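Local coordinates for protein SAR-endolysin (Enterobacteria phage P1, PDB 1XJU) that cleaves the glycosidic linkages of host peptidoglycan once released from the inner membrane, so that the infected cell lyses and frees mature phage, at residues Asn76-Met88 / Leu139-Thr152. Sequence-based numbering, arbitrary orientation.
Sequences NAFSAMTSAAFNM and LKIRREKERQLCLT
With OG of Ser83 turned opposite its backbone N (chi1 172°) and Glu146 extended beyond CG, hydroxyl and carboxylate meet between two nearly antiparallel helices. Ser83 OG donates to Glu146 OE1 at 2.6 Å, from the anti side, well out of the carboxylate plane, and accepts from Arg142 NH2 at 2.9 Å. On its syn side Glu146 is gripped side-on by Arg143, whose chain bends at chi2 and chi3 to bring NE to OE2 (2.7 Å) and NH1 to OE1. Arg142 NE also reaches OE1, from above the carboxylate plane, giving this buried oxygen three donors; two arginines in salt bridges with it would be expected to keep Glu146 ionised. Arg143 NH1 also donates to Asn87 OD1 (2.9 Å), on a lone pair in the carbonyl plane, while the Asn87 amide lies stacked over the Arg142 guanidinium, their planes 4° apart. Met88 SD lies 3.3 Å from Arg143 NH2, itself hydrogen-bonded to Phe128 O, and the Met88 side chain meets that of Leu139 tip to tip.

Toward the N-terminal end of 76-88 and the C-terminal end of 139-152 small residues let the helices close in: Ala80 CB sits 3.6 Å from Cys150 CB, and the CA atoms of Ala77 and Cys150 are 4.0 Å apart. A water bridges Ala77 N and Cys150 O, and Asn76 ND2 donates to Thr152 O (2.9 Å).

This pair lies in the helical core of the phage lysozyme domain. Asn87 ND2 ties it to the backbone oxygens of Tyr21 and Cys23, an active-site residue here tied up in a disulfide with Cys16; helix 4-10 packs on Ser83, Glu146 and Leu149, and the Cys122-Cys150 disulfide fastens helix 137-151 to helix 118-123.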
ATOM      1  N   ASN A  76      10.077  10.130   4.580  1.00  9.15           N
ATOM      2  CA  ASN A  76       8.732  10.381   4.127  1.00  8.80           C
ATOM      3  C   ASN A  76       8.319   9.423   3.010  1.00  8.09           C
ATOM      4  O   ASN A  76       7.226   8.823   3.104  1.00  8.45           O
ATOM      5  CB  ASN A  76       8.595  11.829   3.658  1.00  9.36           C
ATOM      6  CG  ASN A  76       8.621  12.836   4.775  1.00 10.35           C
ATOM      7  OD1 ASN A  76       8.369  12.488   5.943  1.00 11.08           O
ATOM      8  ND2 ASN A  76       8.950  14.088   4.441  1.00 10.79           N
ATOM      9  N   ALA A  77       9.170   9.219   2.021  1.00  8.21           N
ATOM     10  CA  ALA A  77       8.857   8.272   0.977  1.00  7.80           C
ATOM     11  C   ALA A  77       8.719   6.865   1.554  1.00  7.30           C
ATOM     12  O   ALA A  77       7.807   6.090   1.188  1.00  7.72           O
ATOM     13  CB  ALA A  77       9.888   8.309  -0.116  1.00  8.29           C
ATOM     14  N   PHE A  78       9.630   6.478   2.428  1.00  7.56           N
ATOM     15  CA  PHE A  78       9.570   5.164   3.030  1.00  7.66           C
ATOM     16  C   PHE A  78       8.249   4.966   3.742  1.00  7.11           C
ATOM     17  O   PHE A  78       7.643   3.866   3.658  1.00  7.97           O
ATOM     18  CB  PHE A  78      10.707   4.980   4.029  1.00  8.47           C
ATOM     19  CG  PHE A  78      10.656   3.662   4.737  1.00  8.67           C
ATOM     20  CD1 PHE A  78      11.146   2.527   4.133  1.00  9.99           C
ATOM     21  CD2 PHE A  78       9.992   3.550   5.951  1.00  9.72           C
ATOM     22  CE1 PHE A  78      11.007   1.306   4.760  1.00  9.80           C
ATOM     23  CE2 PHE A  78       9.835   2.319   6.524  1.00 10.10           C
ATOM     24  CZ  PHE A  78      10.352   1.231   5.942  1.00 10.95           C
ATOM     25  N   SER A  79       7.837   5.950   4.472  1.00  7.83           N
ATOM     26  CA  SER A  79       6.624   5.865   5.302  1.00  8.26           C
ATOM     27  C   SER A  79       5.384   5.851   4.441  1.00  7.94           C
ATOM     28  O   SER A  79       4.454   5.059   4.703  1.00  7.92           O
ATOM     29  CB  SER A  79       6.608   7.051   6.251  1.00  9.04           C
ATOM     30  OG  SER A  79       7.697   6.992   7.161  1.00  9.72           O
ATOM     31  N   ALA A  80       5.353   6.647   3.364  1.00  7.73           N
ATOM     32  CA  ALA A  80       4.251   6.589   2.415  1.00  7.81           C
ATOM     33  C   ALA A  80       4.166   5.246   1.745  1.00  6.81           C
ATOM     34  O   ALA A  80       3.061   4.679   1.581  1.00  7.56           O
ATOM     35  CB  ALA A  80       4.398   7.698   1.409  1.00  8.33           C
ATOM     36  N   MET A  81       5.307   4.702   1.336  1.00  7.28           N
ATOM     37  CA  MET A  81       5.318   3.416   0.654  1.00  6.96           C
ATOM     38  C   MET A  81       4.908   2.284   1.593  1.00  7.32           C
ATOM     39  O   MET A  81       4.219   1.336   1.200  1.00  7.45           O
ATOM     40  CB  MET A  81       6.714   3.151   0.064  1.00  6.98           C
ATOM     41  CG  MET A  81       7.017   4.057  -1.133  1.00  7.33           C
ATOM     42  SD  MET A  81       5.944   3.763  -2.573  1.00  8.14           S
ATOM     43  CE  MET A  81       6.500   2.110  -3.082  1.00  9.47           C
ATOM     44  N   THR A  82       5.299   2.368   2.852  1.00  7.20           N
ATOM     45  CA  THR A  82       4.903   1.391   3.847  1.00  7.59           C
ATOM     46  C   THR A  82       3.394   1.423   4.013  1.00  6.88           C
ATOM     47  O   THR A  82       2.746   0.381   4.078  1.00  7.49           O
ATOM     48  CB  THR A  82       5.589   1.646   5.197  1.00  7.27           C
ATOM     49  OG1 THR A  82       7.004   1.366   5.070  1.00  8.41           O
ATOM     50  CG2 THR A  82       5.038   0.731   6.295  1.00  8.09           C
ATOM     51  N   SER A  83       2.815   2.601   4.119  1.00  7.32           N
ATOM     52  CA  SER A  83       1.358   2.751   4.186  1.00  7.46           C
ATOM     53  C   SER A  83       0.704   2.062   3.002  1.00  7.25           C
ATOM     54  O   SER A  83      -0.266   1.306   3.189  1.00  7.86           O
ATOM     55  CB  SER A  83       1.022   4.239   4.214  1.00  7.81           C
ATOM     56  OG  SER A  83      -0.385   4.458   4.086  1.00  8.35           O
ATOM     57  N   ALA A  84       1.185   2.285   1.778  1.00  7.13           N
ATOM     58  CA  ALA A  84       0.603   1.667   0.607  1.00  7.37           C
ATOM     59  C   ALA A  84       0.734   0.154   0.680  1.00  7.04           C
ATOM     60  O   ALA A  84      -0.229  -0.573   0.347  1.00  7.72           O
ATOM     61  CB  ALA A  84       1.268   2.214  -0.651  1.00  7.59           C
ATOM     62  N   ALA A  85       1.878  -0.348   1.092  1.00  6.80           N
ATOM     63  CA  ALA A  85       2.096  -1.784   1.187  1.00  6.93           C
ATOM     64  C   ALA A  85       1.186  -2.392   2.269  1.00  7.47           C
ATOM     65  O   ALA A  85       0.694  -3.503   2.107  1.00  7.98           O
ATOM     66  CB  ALA A  85       3.542  -2.091   1.455  1.00  8.02           C
ATOM     67  N   PHE A  86       0.978  -1.698   3.365  1.00  7.37           N
ATOM     68  CA  PHE A  86       0.091  -2.168   4.426  1.00  7.71           C
ATOM     69  C   PHE A  86      -1.313  -2.329   3.872  1.00  7.29           C
ATOM     70  O   PHE A  86      -2.010  -3.312   4.144  1.00  7.82           O
ATOM     71  CB  PHE A  86       0.110  -1.188   5.583  1.00  8.11           C
ATOM     72  CG  PHE A  86      -0.810  -1.539   6.706  1.00  8.06           C
ATOM     73  CD1 PHE A  86      -2.088  -1.064   6.749  1.00  7.95           C
ATOM     74  CD2 PHE A  86      -0.361  -2.352   7.753  1.00  8.85           C
ATOM     75  CE1 PHE A  86      -2.949  -1.381   7.788  1.00  8.34           C
ATOM     76  CE2 PHE A  86      -1.208  -2.644   8.825  1.00  9.42           C
ATOM     77  CZ  PHE A  86      -2.517  -2.151   8.818  1.00  8.57           C
ATOM     78  N   ASN A  87      -1.767  -1.343   3.115  1.00  7.21           N
ATOM     79  CA  ASN A  87      -3.155  -1.281   2.653  1.00  8.10           C
ATOM     80  C   ASN A  87      -3.391  -2.200   1.474  1.00  8.06           C
ATOM     81  O   ASN A  87      -4.483  -2.770   1.364  1.00  9.92           O
ATOM     82  CB  ASN A  87      -3.431   0.186   2.290  1.00  8.51           C
ATOM     83  CG  ASN A  87      -4.850   0.592   2.162  1.00 11.14           C
ATOM     84  OD1 ASN A  87      -5.108   1.544   1.364  1.00 10.19           O
ATOM     85  ND2 ASN A  87      -5.766   0.071   3.050  1.00 12.63           N
ATOM     86  N   MET A  88      -2.402  -2.340   0.574  1.00  8.34           N
ATOM     87  CA  MET A  88      -2.583  -3.013  -0.712  1.00  9.10           C
ATOM     88  C   MET A  88      -1.852  -4.333  -0.833  1.00  9.63           C
ATOM     89  O   MET A  88      -2.239  -5.148  -1.680  1.00 10.53           O
ATOM     90  CB  MET A  88      -2.118  -2.107  -1.848  1.00 10.09           C
ATOM     91  CG  MET A  88      -2.816  -0.745  -1.860  1.00 10.52           C
ATOM     92  SD  MET A  88      -4.618  -0.825  -1.862  1.00 11.32           S
ATOM     93  CE  MET A  88      -4.877  -1.128  -3.627  1.00 13.17           C
ATOM     94  N   LEU A 139      -9.786   4.677  -2.124  1.00 11.80           N
ATOM     95  CA  LEU A 139      -8.387   4.322  -2.390  1.00 11.61           C
ATOM     96  C   LEU A 139      -7.656   5.428  -3.137  1.00 11.53           C
ATOM     97  O   LEU A 139      -6.480   5.727  -2.860  1.00 11.86           O
ATOM     98  CB  LEU A 139      -8.242   3.008  -3.115  1.00 11.70           C
ATOM     99  CG  LEU A 139      -8.665   1.766  -2.310  1.00 13.58           C
ATOM    100  CD1 LEU A 139      -8.572   0.569  -3.280  1.00 15.24           C
ATOM    101  CD2 LEU A 139      -7.819   1.570  -1.047  1.00 14.48           C
ATOM    102  N   LYS A 140      -8.319   6.117  -4.044  1.00 12.19           N
ATOM    103  CA  LYS A 140      -7.703   7.252  -4.719  1.00 13.92           C
ATOM    104  C   LYS A 140      -7.313   8.343  -3.734  1.00 12.38           C
ATOM    105  O   LYS A 140      -6.185   8.895  -3.799  1.00 13.31           O
ATOM    106  CB  LYS A 140      -8.668   7.809  -5.764  1.00 15.17           C
ATOM    107  CG  LYS A 140      -7.986   8.819  -6.616  1.00 17.95           C
ATOM    108  CD  LYS A 140      -8.924   9.467  -7.591  1.00 19.80           C
ATOM    109  CE  LYS A 140      -9.995  10.291  -6.916  1.00 21.48           C
ATOM    110  NZ  LYS A 140     -10.706  11.201  -7.945  1.00 22.97           N
ATOM    111  N   ILE A 141      -8.173   8.675  -2.800  1.00 12.44           N
ATOM    112  CA  ILE A 141      -7.881   9.674  -1.827  1.00 12.01           C
ATOM    113  C   ILE A 141      -6.655   9.298  -0.986  1.00 11.80           C
ATOM    114  O   ILE A 141      -5.741  10.122  -0.738  1.00 12.06           O
ATOM    115  CB  ILE A 141      -9.096   9.872  -0.908  1.00 14.37           C
ATOM    116  CG1 ILE A 141     -10.223  10.572  -1.632  1.00 16.00           C
ATOM    117  CG2 ILE A 141      -8.693  10.720   0.262  1.00 15.12           C
ATOM    118  CD1 ILE A 141     -11.507  10.590  -0.788  1.00 17.47           C
ATOM    119  N   ARG A 142      -6.635   8.066  -0.515  1.00 10.64           N
ATOM    120  CA  ARG A 142      -5.540   7.507   0.261  1.00 10.92           C
ATOM    121  C   ARG A 142      -4.248   7.631  -0.509  1.00 10.36           C
ATOM    122  O   ARG A 142      -3.251   8.054   0.090  1.00 10.24           O
ATOM    123  CB  ARG A 142      -5.898   6.069   0.607  1.00 10.46           C
ATOM    124  CG  ARG A 142      -4.848   5.299   1.328  1.00 10.66           C
ATOM    125  CD  ARG A 142      -4.404   5.917   2.621  1.00 10.44           C
ATOM    126  NE  ARG A 142      -3.482   4.981   3.349  1.00 10.47           N
ATOM    127  CZ  ARG A 142      -3.827   4.026   4.213  1.00  9.79           C
ATOM    128  NH1 ARG A 142      -5.091   3.967   4.654  1.00 10.12           N
ATOM    129  NH2 ARG A 142      -2.925   3.224   4.764  1.00  9.89           N
ATOM    130  N   ARG A 143      -4.229   7.170  -1.735  1.00  9.98           N
ATOM    131  CA  ARG A 143      -2.998   7.230  -2.548  1.00  9.90           C
ATOM    132  C   ARG A 143      -2.505   8.656  -2.716  1.00 10.35           C
ATOM    133  O   ARG A 143      -1.291   8.909  -2.702  1.00  9.82           O
ATOM    134  CB  ARG A 143      -3.203   6.596  -3.891  1.00 10.09           C
ATOM    135  CG  ARG A 143      -3.451   5.079  -3.881  1.00  9.67           C
ATOM    136  CD  ARG A 143      -2.341   4.214  -3.386  1.00  9.30           C
ATOM    137  NE  ARG A 143      -2.353   3.987  -1.964  1.00  9.54           N
ATOM    138  CZ  ARG A 143      -3.139   3.088  -1.371  1.00 10.09           C
ATOM    139  NH1 ARG A 143      -3.030   2.877  -0.089  1.00  9.37           N
ATOM    140  NH2 ARG A 143      -4.048   2.431  -2.085  1.00 10.60           N
ATOM    141  N   GLU A 144      -3.416   9.601  -2.893  1.00 10.22           N
ATOM    142  CA  GLU A 144      -3.001  11.010  -3.071  1.00 11.06           C
ATOM    143  C   GLU A 144      -2.437  11.572  -1.807  1.00 10.85           C
ATOM    144  O   GLU A 144      -1.428  12.309  -1.823  1.00 11.29           O
ATOM    145  CB  GLU A 144      -4.163  11.834  -3.630  1.00 11.54           C
ATOM    146  CG  GLU A 144      -4.568  11.378  -5.026  1.00 13.49           C
ATOM    147  CD  GLU A 144      -5.846  11.990  -5.564  1.00 15.57           C
ATOM    148  OE1 GLU A 144      -6.531  12.668  -4.780  1.00 18.43           O
ATOM    149  OE2 GLU A 144      -6.170  11.743  -6.769  1.00 17.81           O
ATOM    150  N   LYS A 145      -2.988  11.240  -0.668  1.00 10.80           N
ATOM    151  CA  LYS A 145      -2.432  11.677   0.577  1.00 11.47           C
ATOM    152  C   LYS A 145      -1.045  11.046   0.842  1.00 10.31           C
ATOM    153  O   LYS A 145      -0.098  11.727   1.273  1.00 10.36           O
ATOM    154  CB  LYS A 145      -3.355  11.353   1.752  1.00 11.89           C
ATOM    155  CG  LYS A 145      -4.609  12.160   1.764  1.00 12.46           C
ATOM    156  CD  LYS A 145      -5.527  11.811   2.871  1.00 15.92           C
ATOM    157  CE  LYS A 145      -6.789  12.660   2.765  1.00 20.28           C
ATOM    158  NZ  LYS A 145      -6.604  14.124   2.943  1.00 26.00           N
ATOM    159  N   GLU A 146      -0.885   9.773   0.549  1.00  8.93           N
ATOM    160  CA  GLU A 146       0.430   9.171   0.618  1.00  8.75           C
ATOM    161  C   GLU A 146       1.406   9.857  -0.318  1.00  8.84           C
ATOM    162  O   GLU A 146       2.576  10.089   0.078  1.00  9.42           O
ATOM    163  CB  GLU A 146       0.350   7.660   0.290  1.00  8.60           C
ATOM    164  CG  GLU A 146      -0.365   6.809   1.315  1.00  9.01           C
ATOM    165  CD  GLU A 146      -0.700   5.454   0.778  1.00  8.73           C
ATOM    166  OE1 GLU A 146      -1.270   4.633   1.602  1.00  8.85           O
ATOM    167  OE2 GLU A 146      -0.542   5.226  -0.419  1.00  9.01           O
ATOM    168  N   ARG A 147       0.996  10.184  -1.521  1.00  8.77           N
ATOM    169  CA  ARG A 147       1.872  10.839  -2.485  1.00  9.65           C
ATOM    170  C   ARG A 147       2.369  12.170  -1.962  1.00  9.82           C
ATOM    171  O   ARG A 147       3.544  12.475  -2.098  1.00  9.70           O
ATOM    172  CB  ARG A 147       1.168  10.982  -3.815  1.00  9.58           C
ATOM    173  CG  ARG A 147       1.864  11.873  -4.827  1.00 10.51           C
ATOM    174  CD  ARG A 147       1.062  12.110  -6.075  1.00 11.83           C
ATOM    175  NE  ARG A 147      -0.032  13.051  -5.789  1.00 15.46           N
ATOM    176  CZ  ARG A 147      -1.116  13.235  -6.571  1.00 16.48           C
ATOM    177  NH1 ARG A 147      -2.081  14.050  -6.154  1.00 17.54           N
ATOM    178  NH2 ARG A 147      -1.266  12.605  -7.735  1.00 17.18           N
ATOM    179  N   GLN A 148       1.511  12.949  -1.349  1.00 10.13           N
ATOM    180  CA  GLN A 148       1.965  14.229  -0.829  1.00 10.83           C
ATOM    181  C   GLN A 148       2.949  14.065   0.296  1.00 10.04           C
ATOM    182  O   GLN A 148       3.926  14.858   0.349  1.00 10.76           O
ATOM    183  CB  GLN A 148       0.784  15.069  -0.460  1.00 12.77           C
ATOM    184  CG  GLN A 148      -0.060  15.464  -1.719  1.00 14.92           C
ATOM    185  CD  GLN A 148       0.772  15.943  -2.981  1.00 15.22           C
ATOM    186  OE1 GLN A 148       0.824  15.241  -4.007  1.00 17.24           O
ATOM    187  NE2 GLN A 148       1.421  17.117  -2.881  1.00 17.00           N
ATOM    188  N   LEU A 149       2.746  13.099   1.171  1.00 10.25           N
ATOM    189  CA  LEU A 149       3.759  12.809   2.163  1.00  9.71           C
ATOM    190  C   LEU A 149       5.080  12.401   1.506  1.00  9.43           C
ATOM    191  O   LEU A 149       6.143  12.936   1.823  1.00  9.78           O
ATOM    192  CB  LEU A 149       3.297  11.707   3.113  1.00 10.45           C
ATOM    193  CG  LEU A 149       4.361  11.198   4.067  1.00 11.12           C
ATOM    194  CD1 LEU A 149       4.904  12.316   4.969  1.00 11.55           C
ATOM    195  CD2 LEU A 149       3.783  10.061   4.938  1.00 11.01           C
ATOM    196  N   CYS A 150       4.982  11.473   0.566  1.00  8.82           N
ATOM    197  CA  CYS A 150       6.121  10.904  -0.121  1.00  8.84           C
ATOM    198  C   CYS A 150       7.004  11.986  -0.730  1.00  9.73           C
ATOM    199  O   CYS A 150       8.235  11.911  -0.656  1.00  9.80           O
ATOM    200  CB  CYS A 150       5.526   9.964  -1.176  1.00  9.21           C
ATOM    201  SG  CYS A 150       6.621   8.789  -1.996  1.00  9.32           S
ATOM    202  N   LEU A 151       6.382  12.989  -1.340  1.00  9.24           N
ATOM    203  CA  LEU A 151       7.096  14.034  -2.070  1.00  9.50           C
ATOM    204  C   LEU A 151       7.658  15.092  -1.156  1.00  9.56           C
ATOM    205  O   LEU A 151       8.461  15.936  -1.626  1.00 10.36           O
ATOM    206  CB  LEU A 151       6.157  14.718  -3.047  1.00 10.07           C
ATOM    207  CG  LEU A 151       5.683  13.875  -4.217  1.00 10.25           C
ATOM    208  CD1 LEU A 151       4.543  14.562  -4.948  1.00 11.51           C
ATOM    209  CD2 LEU A 151       6.849  13.627  -5.120  1.00 11.12           C
ATOM    210  N   THR A 152       7.288  15.116   0.114  1.00 10.06           N
ATOM    211  CA  THR A 152       7.715  16.208   1.004  1.00 10.16           C
ATOM    212  C   THR A 152       9.211  16.107   1.265  1.00 10.03           C
ATOM    213  O   THR A 152       9.717  15.100   1.789  1.00 10.34           O
ATOM    214  CB  THR A 152       6.950  16.121   2.298  1.00 11.35           C
ATOM    215  OG1 THR A 152       5.540  16.319   2.042  1.00 11.92           O
ATOM    216  CG2 THR A 152       7.365  17.198   3.309  1.00 12.68           C
TER
HETATM  217  O   HOH W   1      10.614  11.369   0.835  1.00  9.32           O